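Local coordinates for Thiol:disulfide interchange protein DsbA (Pseudomonas aeruginosa, PDB 5DCH) that probably introduces disulfide bonds into other proteins of the periplasm by passing on its own disulfide through thiol exchange, at residues S16-V21 and N159-F164; V21-K26 and D57-R62; I27-L32 and P154-N159. The protein carries 1 engineered substitution. All coordinates share one frame; numbering follows the deposited sequence. Where two conformers were deposited one is given.

Overall arrangement
All three contacts reach one mixed sheet of the thioredoxin fold, in which 162-165, 155-158, 27-33 and 58-64 lie side by side. Contact 3 pairs the inner strands 27-33 and 155-158; its centre is about 9 Å from each of the others, and contacts 1 and 2 are about 12 Å apart. Along the chain the loop 16-26 comes first, touching the hairpin end at 159-164 and then strand 58-64, before running into strand 27-33. Contacts 2 and 3 interleave in sequence, and both are nested within contact 1. V21 and N159 are each shared by two contacts. The bound triazole touches all three, so loop and sheet contribute to its site, which Y148 of helix 132-148 helps complete.

Contact 1 (S16-V21 and N159-F164). With 1YO (3-[(2-methylbenzyl)sulfanyl]-4H-1,2,4-triazol-4-amine), chain B.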
loop_
_atom_site.group_PDB
_atom_site.type_symbol
_atom_site.label_atom_id
_atom_site.label_comp_id
_atom_site.label_asym_id
_atom_site.label_seq_id
_atom_site.Cartn_x
_atom_site.Cartn_y
_atom_site.Cartn_z
ATOM N N SER A 16 -10.368 17.543 2.937
ATOM C CA SER A 16 -11.144 18.649 2.400
ATOM C C SER A 16 -11.046 18.723 0.875
ATOM O O SER A 16 -11.957 19.231 0.226
ATOM C CB SER A 16 -10.742 19.978 3.048
ATOM O OG SER A 16 -9.440 20.403 2.688
ATOM N N SER A 17 -9.953 18.205 0.312
ATOM C CA SER A 17 -9.827 18.073 -1.138
ATOM C C SER A 17 -9.677 16.599 -1.479
ATOM O O SER A 17 -8.564 16.065 -1.457
ATOM C CB SER A 17 -8.612 18.832 -1.679
ATOM O OG SER A 17 -8.768 20.229 -1.553
ATOM N N PRO A 18 -10.799 15.928 -1.776
ATOM C CA PRO A 18 -10.713 14.506 -2.103
ATOM C C PRO A 18 -9.826 14.261 -3.318
ATOM O O PRO A 18 -9.704 15.104 -4.221
ATOM C CB PRO A 18 -12.166 14.122 -2.383
ATOM C CG PRO A 18 -12.968 15.082 -1.563
ATOM C CD PRO A 18 -12.192 16.369 -1.588
ATOM N N VAL A 19 -9.210 13.088 -3.311
ATOM C CA VAL A 19 -8.212 12.691 -4.280
ATOM C C VAL A 19 -8.835 11.705 -5.277
ATOM O O VAL A 19 -9.596 10.817 -4.887
ATOM C CB VAL A 19 -7.038 12.017 -3.524
ATOM C CG1 VAL A 19 -5.917 11.611 -4.472
ATOM C CG2 VAL A 19 -6.508 12.931 -2.430
ATOM N N PRO A 20 -8.514 11.838 -6.569
ATOM C CA PRO A 20 -9.038 10.863 -7.531
ATOM C C PRO A 20 -8.631 9.440 -7.189
ATOM O O PRO A 20 -7.576 9.223 -6.588
ATOM C CB PRO A 20 -8.367 11.266 -8.841
ATOM C CG PRO A 20 -7.956 12.673 -8.664
ATOM C CD PRO A 20 -7.659 12.851 -7.215
ATOM N N VAL A 21 -9.446 8.471 -7.590
ATOM C CA VAL A 21 -9.147 7.067 -7.304
ATOM C C VAL A 21 -8.553 6.383 -8.536
ATOM O O VAL A 21 -8.744 6.830 -9.673
ATOM C CB VAL A 21 -10.388 6.297 -6.823
ATOM C CG1 VAL A 21 -10.970 6.947 -5.574
ATOM C CG2 VAL A 21 -11.439 6.206 -7.922
ATOM N N ASN A 159 -11.649 5.691 -0.570
ATOM C CA ASN A 159 -12.206 6.427 -1.696
ATOM C C ASN A 159 -11.631 7.818 -1.919
ATOM O O ASN A 159 -12.342 8.719 -2.341
ATOM C CB ASN A 159 -13.736 6.443 -1.615
ATOM C CG ASN A 159 -14.389 6.083 -2.918
ATOM O OD1 ASN A 159 -13.777 5.452 -3.786
ATOM N ND2 ASN A 159 -15.645 6.502 -3.072
ATOM N N GLY A 160 -10.328 7.964 -1.661
ATOM C CA GLY A 160 -9.643 9.238 -1.813
ATOM C C GLY A 160 -10.142 10.328 -0.876
ATOM O O GLY A 160 -9.839 11.506 -1.072
ATOM N N LYS A 161 -10.889 9.926 0.146
ATOM C CA LYS A 161 -11.666 10.865 0.960
ATOM C C LYS A 161 -11.447 10.781 2.462
ATOM O O LYS A 161 -11.548 11.793 3.141
ATOM C CB LYS A 161 -13.166 10.660 0.704
ATOM C CG LYS A 161 -13.701 11.269 -0.568
ATOM C CD LYS A 161 -15.214 11.085 -0.625
ATOM C CE LYS A 161 -15.773 11.442 -1.987
ATOM N NZ LYS A 161 -16.810 10.471 -2.425
ATOM N N TYR A 162 -11.218 9.582 2.986
ATOM C CA TYR A 162 -11.129 9.387 4.439
ATOM C C TYR A 162 -9.816 8.742 4.811
ATOM O O TYR A 162 -9.491 7.677 4.310
ATOM C CB TYR A 162 -12.259 8.482 4.948
ATOM C CG TYR A 162 -13.627 8.844 4.439
ATOM C CD1 TYR A 162 -14.314 9.943 4.920
ATOM C CD2 TYR A 162 -14.223 8.083 3.454
ATOM C CE1 TYR A 162 -15.572 10.268 4.439
ATOM C CE2 TYR A 162 -15.463 8.395 2.967
ATOM C CZ TYR A 162 -16.142 9.483 3.460
ATOM O OH TYR A 162 -17.392 9.769 2.948
ATOM N N ARG A 163 -9.097 9.377 5.733
ATOM C CA ARG A 163 -7.783 8.916 6.153
ATOM C C ARG A 163 -7.806 8.479 7.616
ATOM O O ARG A 163 -8.390 9.148 8.463
ATOM C CB ARG A 163 -6.755 10.023 5.949
ATOM C CG ARG A 163 -5.317 9.592 6.207
ATOM C CD ARG A 163 -4.368 10.784 6.262
ATOM N NE ARG A 163 -4.584 11.620 7.429
ATOM C CZ ARG A 163 -4.549 12.951 7.425
ATOM N NH1 ARG A 163 -4.756 13.604 8.542
ATOM N NH2 ARG A 163 -4.317 13.641 6.317
ATOM N N PHE A 164 -7.191 7.337 7.892
ATOM C CA PHE A 164 -7.158 6.807 9.251
ATOM C C PHE A 164 -5.991 5.849 9.384
ATOM O O PHE A 164 -5.429 5.409 8.390
ATOM C CB PHE A 164 -8.495 6.134 9.617
ATOM C CG PHE A 164 -8.969 5.098 8.628
ATOM C CD1 PHE A 164 -9.569 5.484 7.443
ATOM C CD2 PHE A 164 -8.870 3.743 8.902
ATOM C CE1 PHE A 164 -10.024 4.545 6.536
ATOM C CE2 PHE A 164 -9.339 2.805 8.000
ATOM C CZ PHE A 164 -9.910 3.212 6.815
HETATM C CAA 1YO B . -1.025 6.024 -9.326
HETATM C CAC 1YO B . 2.146 4.252 -8.346
HETATM C CAD 1YO B . 1.653 3.027 -7.925
HETATM C CAE 1YO B . 1.282 5.231 -8.802
HETATM C CAF 1YO B . 0.292 2.774 -7.962
HETATM C CAG 1YO B . -5.243 7.210 -7.093
HETATM C CAH 1YO B . -2.034 3.511 -8.464
HETATM C CAL 1YO B . -0.078 4.981 -8.837
HETATM C CAM 1YO B . -0.567 3.752 -8.429
HETATM C CAN 1YO B . -3.837 5.539 -7.414
HETATM N NAB 1YO B . -4.716 5.726 -5.192
HETATM N NAI 1YO B . -4.842 7.201 -8.370
HETATM N NAJ 1YO B . -3.987 6.194 -8.566
HETATM N NAO 1YO B . -4.627 6.142 -6.479
HETATM S SAK 1YO B . -2.868 4.120 -7.035
HETATM O O HOH W 1 -12.210 10.890 -4.114
#
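The ring of P18 lies against the aliphatic stem of K161, CB to CG at 3.7 Å, the two side chains slanting across one another. K161 keeps CG beside its own backbone N (chi1 -79°), which holds the stem against the proline while NZ goes on to a salt bridge with E186 of helix 172-188. At the other end V21 lays CG1 obliquely across N159, 3.6 Å from OD1. That amide is engaged already, OD1 with the backbone of E28 and ND2 with E186, leaving V21 an apolar packing contact. Between these pairs V19 N donates to G160 O at 2.8 Å, nearly straight at 169°. G160 CA in turn approaches V19 O to 3.5 Å; glycine suits the place because a CB would run into V19 O, and because phi is positive (64°). One water donates to both V19 O and N159 O. The V19 side chain packs on L144, A147 and Y148 of helix 132-148, and P20 O comes within 3.1 Å of CAG of the bound triazole. G160 belongs to the turn of the β hairpin joining strands 155-158 and 162-165, where K161 and Y162, both facing V158, form a classic β bulge.

Contact 2 (V21-K26 and D57-R62). With 1YO (3-[(2-methylbenzyl)sulfanyl]-4H-1,2,4-triazol-4-amine), chain B.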
loop_
_atom_site.group_PDB
_atom_site.type_symbol
_atom_site.label_atom_id
_atom_site.label_comp_id
_atom_site.label_asym_id
_atom_site.label_seq_id
_atom_site.Cartn_x
_atom_site.Cartn_y
_atom_site.Cartn_z
ATOM N N VAL A 21 -9.446 8.471 -7.590
ATOM C CA VAL A 21 -9.147 7.067 -7.304
ATOM C C VAL A 21 -8.553 6.383 -8.536
ATOM O O VAL A 21 -8.744 6.830 -9.673
ATOM C CB VAL A 21 -10.388 6.297 -6.823
ATOM C CG1 VAL A 21 -10.970 6.947 -5.574
ATOM C CG2 VAL A 21 -11.439 6.206 -7.922
ATOM N N SER A 22 -7.837 5.289 -8.305
ATOM C CA SER A 22 -7.169 4.550 -9.375
ATOM C C SER A 22 -8.147 3.894 -10.353
ATOM O O SER A 22 -7.885 3.857 -11.556
ATOM C CB SER A 22 -6.216 3.491 -8.794
ATOM O OG SER A 22 -6.849 2.688 -7.810
ATOM N N GLN A 23 -9.249 3.360 -9.812
ATOM C CA GLN A 23 -10.255 2.649 -10.604
ATOM C C GLN A 23 -11.627 3.289 -10.424
ATOM O O GLN A 23 -12.418 2.883 -9.567
ATOM C CB GLN A 23 -10.313 1.180 -10.180
ATOM C CG GLN A 23 -11.496 0.425 -10.726
ATOM C CD GLN A 23 -11.172 -1.015 -10.995
ATOM O OE1 GLN A 23 -10.465 -1.657 -10.213
ATOM N NE2 GLN A 23 -11.670 -1.534 -12.118
ATOM N N PRO A 24 -11.922 4.295 -11.229
ATOM C CA PRO A 24 -13.224 4.939 -11.090
ATOM C C PRO A 24 -14.362 3.929 -11.246
ATOM O O PRO A 24 -14.316 3.027 -12.094
ATOM C CB PRO A 24 -13.221 5.965 -12.218
ATOM C CG PRO A 24 -11.763 6.320 -12.361
ATOM C CD PRO A 24 -11.047 5.009 -12.169
ATOM N N GLY A 25 -15.375 4.086 -10.407
ATOM C CA GLY A 25 -16.494 3.175 -10.388
ATOM C C GLY A 25 -16.439 2.161 -9.274
ATOM O O GLY A 25 -17.449 1.528 -8.969
ATOM N N LYS A 26 -15.259 1.964 -8.684
ATOM C CA LYS A 26 -15.149 1.148 -7.492
ATOM C C LYS A 26 -14.772 2.017 -6.305
ATOM O O LYS A 26 -14.169 3.079 -6.469
ATOM C CB LYS A 26 -14.127 0.039 -7.674
ATOM C CG LYS A 26 -14.554 -0.979 -8.714
ATOM C CD LYS A 26 -13.715 -2.240 -8.718
ATOM C CE LYS A 26 -14.207 -3.198 -9.774
ATOM N NZ LYS A 26 -13.472 -4.487 -9.733
ATOM N N ASP A 57 -17.342 -4.403 -5.797
ATOM C CA ASP A 57 -17.369 -2.976 -6.059
ATOM C C ASP A 57 -16.314 -2.224 -5.249
ATOM O O ASP A 57 -16.335 -1.003 -5.210
ATOM C CB ASP A 57 -18.762 -2.382 -5.819
ATOM C CG ASP A 57 -19.214 -2.472 -4.369
ATOM O OD1 ASP A 57 -18.681 -3.299 -3.600
ATOM O OD2 ASP A 57 -20.126 -1.695 -3.997
ATOM N N VAL A 58 -15.378 -2.961 -4.663
ATOM C CA VAL A 58 -14.274 -2.369 -3.923
ATOM C C VAL A 58 -12.953 -2.716 -4.593
ATOM O O VAL A 58 -12.772 -3.838 -5.068
ATOM C CB VAL A 58 -14.257 -2.875 -2.454
ATOM C CG1 VAL A 58 -13.031 -2.371 -1.724
ATOM C CG2 VAL A 58 -15.538 -2.432 -1.710
ATOM N N HIS A 59 -12.029 -1.753 -4.627
ATOM C CA HIS A 59 -10.717 -1.979 -5.201
ATOM C C HIS A 59 -9.656 -1.658 -4.147
ATOM O O HIS A 59 -9.483 -0.506 -3.768
ATOM C CB HIS A 59 -10.491 -1.097 -6.429
ATOM C CG HIS A 59 -9.150 -1.286 -7.053
ATOM N ND1 HIS A 59 -8.292 -0.243 -7.320
ATOM C CD2 HIS A 59 -8.529 -2.405 -7.488
ATOM C CE1 HIS A 59 -7.189 -0.715 -7.872
ATOM N NE2 HIS A 59 -7.311 -2.024 -7.992
ATOM N N PHE A 60 -8.976 -2.699 -3.681
ATOM C CA PHE A 60 -7.904 -2.564 -2.703
ATOM C C PHE A 60 -6.576 -2.374 -3.410
ATOM O O PHE A 60 -6.227 -3.139 -4.306
ATOM C CB PHE A 60 -7.852 -3.802 -1.817
ATOM C CG PHE A 60 -6.757 -3.782 -0.822
ATOM C CD1 PHE A 60 -6.843 -2.992 0.301
ATOM C CD2 PHE A 60 -5.629 -4.564 -0.997
ATOM C CE1 PHE A 60 -5.805 -2.968 1.232
ATOM C CE2 PHE A 60 -4.597 -4.544 -0.070
ATOM C CZ PHE A 60 -4.692 -3.744 1.042
ATOM N N VAL A 61 -5.842 -1.352 -2.975
ATOM C CA VAL A 61 -4.565 -0.955 -3.545
ATOM C C VAL A 61 -3.567 -0.803 -2.401
ATOM O O VAL A 61 -3.874 -0.163 -1.395
ATOM C CB VAL A 61 -4.670 0.465 -4.209
ATOM C CG1 VAL A 61 -3.314 0.931 -4.755
ATOM C CG2 VAL A 61 -5.735 0.490 -5.282
ATOM N N ARG A 62 -2.384 -1.384 -2.553
ATOM C CA ARG A 62 -1.251 -1.005 -1.726
ATOM C C ARG A 62 -0.444 0.052 -2.457
ATOM O O ARG A 62 -0.193 -0.053 -3.654
ATOM C CB ARG A 62 -0.364 -2.209 -1.424
ATOM C CG ARG A 62 -0.860 -3.014 -0.277
ATOM C CD ARG A 62 0.281 -3.728 0.427
ATOM N NE ARG A 62 -0.230 -4.541 1.518
ATOM C CZ ARG A 62 -0.884 -5.676 1.334
ATOM N NH1 ARG A 62 -1.087 -6.127 0.099
ATOM N NH2 ARG A 62 -1.340 -6.353 2.377
HETATM C CAA 1YO B . -1.025 6.024 -9.326
HETATM C CAC 1YO B . 2.146 4.252 -8.346
HETATM C CAD 1YO B . 1.653 3.027 -7.925
HETATM C CAE 1YO B . 1.282 5.231 -8.802
HETATM C CAF 1YO B . 0.292 2.774 -7.962
HETATM C CAG 1YO B . -5.243 7.210 -7.093
HETATM C CAH 1YO B . -2.034 3.511 -8.464
HETATM C CAL 1YO B . -0.078 4.981 -8.837
HETATM C CAM 1YO B . -0.567 3.752 -8.429
HETATM C CAN 1YO B . -3.837 5.539 -7.414
HETATM N NAB 1YO B . -4.716 5.726 -5.192
HETATM N NAI 1YO B . -4.842 7.201 -8.370
HETATM N NAJ 1YO B . -3.987 6.194 -8.566
HETATM N NAO 1YO B . -4.627 6.142 -6.479
HETATM S SAK 1YO B . -2.868 4.120 -7.035
#
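H59 is approached from two directions by consecutive loop residues. Q23 places OE1 over one face of the imidazole, offset toward the rim and 3.4 Å from CD2, with the amide plane almost perpendicular to the ring at 82°. S22 comes instead at the ring edge, in its plane, where H59 ND1 donates to OG in a weak bond of 3.3 Å, bent to 123°. CG2 of V61 packs 3.5 Å from the same OG, and S22 CB lies 3.4 Å from CAN of the bound triazole. S22 and Q23 are each modelled in two conformers, so the weak bond is tentative. The imidazole suits the place because it offers a face on which the amide oxygen can rest and an N-H at the edge. Beside it, K26 crosses H59 at about a right angle, CB to CB at 4.0 Å, and K26 CA rests 3.4 Å from D57 O. A type II β turn from Q23 to K26, closed by K26 N to Q23 O, brings these residues round; P24 and G25 fill its middle positions, and the phi of 101° at G25 favours glycine. The turn leads into strand 27-33, the first strand of the β-α-β crossover that continues through helix 38-52 to strand 58-64. Further out, S22 OG is held by OE2 of E28, D57 forms a salt bridge with R187, and V58 packs against I183.

Contact 3 (I27-L32 and P154-N159); sequences IEVVEL and PTMVVN. With 1YO (3-[(2-methylbenzyl)sulfanyl]-4H-1,2,4-triazol-4-amine), chain B.
E28 and N159 hold each other at one end of the strand pair: N159 N donates to E28 O at 2.7 Å, and E28 N gives its hydrogen to the side-chain OD1 of N159 at 3.0 Å. E28 N comes from above the amide carbonyl plane, 41° out of it; OD1 stands in for a backbone acceptor just past the end of strand 155-158. This is the central antiparallel ladder of the thioredoxin fold, its strand directions 166° apart. V30 with V157 and L32 with T155 are the hydrogen-bonded pairs, each joined by two backbone bonds; the non-hydrogen-bonded pairs V29-V158 and E31-M156 alternate with them along the ladder.

The carboxylate of E28, whose OE2 has S22 as a partner, brings that oxygen within 3.0 Å of NAB of the bound triazole. Its other oxygen, OE1, accepts from a water at 2.7 Å, and that water donates weakly to V157 O. β-Branched V30 and V157 and the longer L32 make an apolar patch on this face, L32 CD1 meeting V157 CG2 at 4.0 Å; V30 CG2 is the branch that approaches NAB. Across the sheet M156, an unbranched, flexible thioether, bends at chi2 (-62°) and again at chi3, bringing CE to 3.6 Å from V29 CG1 and SD to 3.9 Å from E31 CG, and it touches T175 of helix 172-188. E31, in a salt bridge with R62, runs alongside P154, which follows a cis peptide bond as in thioredoxins generally. P154 touches C40 of the predicted redox pair, while its CB lies 3.7 Å from E31 OE2.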
loop_
_atom_site.group_PDB
_atom_site.type_symbol
_atom_site.label_atom_id
_atom_site.label_comp_id
_atom_site.label_asym_id
_atom_site.label_seq_id
_atom_site.Cartn_x
_atom_site.Cartn_y
_atom_site.Cartn_z
ATOM N N ILE A 27 -15.147 1.549 -5.127
ATOM C CA ILE A 27 -14.780 2.210 -3.877
ATOM C C ILE A 27 -13.352 1.792 -3.589
ATOM O O ILE A 27 -13.065 0.607 -3.381
ATOM C CB ILE A 27 -15.727 1.810 -2.746
ATOM C CG1 ILE A 27 -17.179 2.205 -3.097
ATOM C CG2 ILE A 27 -15.297 2.462 -1.427
ATOM C CD1 ILE A 27 -18.227 1.542 -2.230
ATOM N N GLU A 28 -12.450 2.767 -3.573
ATOM C CA GLU A 28 -11.036 2.476 -3.394
ATOM C C GLU A 28 -10.699 2.307 -1.906
ATOM O O GLU A 28 -11.226 3.021 -1.054
ATOM C CB GLU A 28 -10.185 3.597 -3.965
ATOM C CG GLU A 28 -8.713 3.271 -4.088
ATOM C CD GLU A 28 -7.915 4.431 -4.632
ATOM O OE1 GLU A 28 -7.913 5.494 -3.977
ATOM O OE2 GLU A 28 -7.290 4.293 -5.713
ATOM N N VAL A 29 -9.815 1.364 -1.615
ATOM C CA VAL A 29 -9.186 1.276 -0.295
ATOM C C VAL A 29 -7.697 1.206 -0.534
ATOM O O VAL A 29 -7.211 0.285 -1.156
ATOM C CB VAL A 29 -9.627 0.035 0.454
ATOM C CG1 VAL A 29 -8.918 -0.074 1.768
ATOM C CG2 VAL A 29 -11.115 0.053 0.674
ATOM N N VAL A 30 -6.975 2.198 -0.023
ATOM C CA VAL A 30 -5.519 2.255 -0.151
ATOM C C VAL A 30 -4.880 1.970 1.200
ATOM O O VAL A 30 -5.299 2.532 2.205
ATOM C CB VAL A 30 -5.074 3.651 -0.586
ATOM C CG1 VAL A 30 -3.551 3.791 -0.503
ATOM C CG2 VAL A 30 -5.560 3.977 -1.978
ATOM N N GLU A 31 -3.922 1.056 1.209
ATOM C CA GLU A 31 -2.990 0.950 2.345
ATOM C C GLU A 31 -1.648 1.514 1.932
ATOM O O GLU A 31 -1.009 1.007 1.021
ATOM C CB GLU A 31 -2.795 -0.493 2.835
ATOM C CG GLU A 31 -1.911 -0.557 4.087
ATOM C CD GLU A 31 -1.211 -1.879 4.329
ATOM O OE1 GLU A 31 -1.262 -2.772 3.471
ATOM O OE2 GLU A 31 -0.582 -2.011 5.406
ATOM N N LEU A 32 -1.234 2.592 2.595
ATOM C CA LEU A 32 0.112 3.100 2.409
ATOM C C LEU A 32 1.017 2.377 3.388
ATOM O O LEU A 32 0.693 2.250 4.564
ATOM C CB LEU A 32 0.159 4.609 2.640
ATOM C CG LEU A 32 -0.561 5.414 1.567
ATOM C CD1 LEU A 32 -1.963 5.653 2.017
ATOM C CD2 LEU A 32 0.143 6.724 1.294
ATOM N N PRO A 154 1.504 2.070 8.923
ATOM C CA PRO A 154 0.517 1.999 7.840
ATOM C C PRO A 154 -0.588 3.035 8.002
ATOM O O PRO A 154 -1.001 3.368 9.108
ATOM C CB PRO A 154 -0.042 0.580 7.958
ATOM C CG PRO A 154 0.199 0.185 9.377
ATOM C CD PRO A 154 1.408 0.928 9.852
ATOM N N THR A 155 -1.079 3.537 6.872
ATOM C CA THR A 155 -2.185 4.480 6.867
ATOM C C THR A 155 -3.160 4.028 5.789
ATOM O O THR A 155 -2.755 3.581 4.722
ATOM C CB THR A 155 -1.707 5.906 6.583
ATOM O OG1 THR A 155 -0.884 6.348 7.677
ATOM C CG2 THR A 155 -2.871 6.872 6.442
ATOM N N MET A 156 -4.443 4.147 6.095
ATOM C CA MET A 156 -5.497 3.758 5.160
ATOM C C MET A 156 -6.182 4.985 4.601
ATOM O O MET A 156 -6.388 5.961 5.335
ATOM C CB MET A 156 -6.575 2.949 5.880
ATOM C CG MET A 156 -6.094 1.783 6.663
ATOM S SD MET A 156 -5.281 0.529 5.674
ATOM C CE MET A 156 -6.585 0.038 4.539
ATOM N N VAL A 157 -6.567 4.927 3.326
ATOM C CA VAL A 157 -7.416 5.960 2.754
ATOM C C VAL A 157 -8.549 5.266 2.021
ATOM O O VAL A 157 -8.301 4.412 1.170
ATOM C CB VAL A 157 -6.657 6.869 1.781
ATOM C CG1 VAL A 157 -7.574 7.930 1.234
ATOM C CG2 VAL A 157 -5.465 7.505 2.480
ATOM N N VAL A 158 -9.786 5.643 2.339
ATOM C CA VAL A 158 -10.956 5.104 1.645
ATOM C C VAL A 158 -11.510 6.141 0.681
ATOM O O VAL A 158 -11.792 7.291 1.064
ATOM C CB VAL A 158 -12.033 4.612 2.642
ATOM C CG1 VAL A 158 -13.363 4.325 1.954
ATOM C CG2 VAL A 158 -11.537 3.370 3.345
ATOM N N ASN A 159 -11.649 5.691 -0.570
ATOM C CA ASN A 159 -12.206 6.427 -1.696
ATOM C C ASN A 159 -11.631 7.818 -1.919
ATOM O O ASN A 159 -12.342 8.719 -2.341
ATOM C CB ASN A 159 -13.736 6.443 -1.615
ATOM C CG ASN A 159 -14.389 6.083 -2.918
ATOM O OD1 ASN A 159 -13.777 5.452 -3.786
ATOM N ND2 ASN A 159 -15.645 6.502 -3.072
HETATM C CAA 1YO B . -1.025 6.024 -9.326
HETATM C CAC 1YO B . 2.146 4.252 -8.346
HETATM C CAD 1YO B . 1.653 3.027 -7.925
HETATM C CAE 1YO B . 1.282 5.231 -8.802
HETATM C CAF 1YO B . 0.292 2.774 -7.962
HETATM C CAG 1YO B . -5.243 7.210 -7.093
HETATM C CAH 1YO B . -2.034 3.511 -8.464
HETATM C CAL 1YO B . -0.078 4.981 -8.837
HETATM C CAM 1YO B . -0.567 3.752 -8.429
HETATM C CAN 1YO B . -3.837 5.539 -7.414
HETATM N NAB 1YO B . -4.716 5.726 -5.192
HETATM N NAI 1YO B . -4.842 7.201 -8.370
HETATM N NAJ 1YO B . -3.987 6.194 -8.566
HETATM N NAO 1YO B . -4.627 6.142 -6.479
HETATM S SAK 1YO B . -2.868 4.120 -7.035
HETATM O O HOH W 2 -8.574 5.804 -1.369
#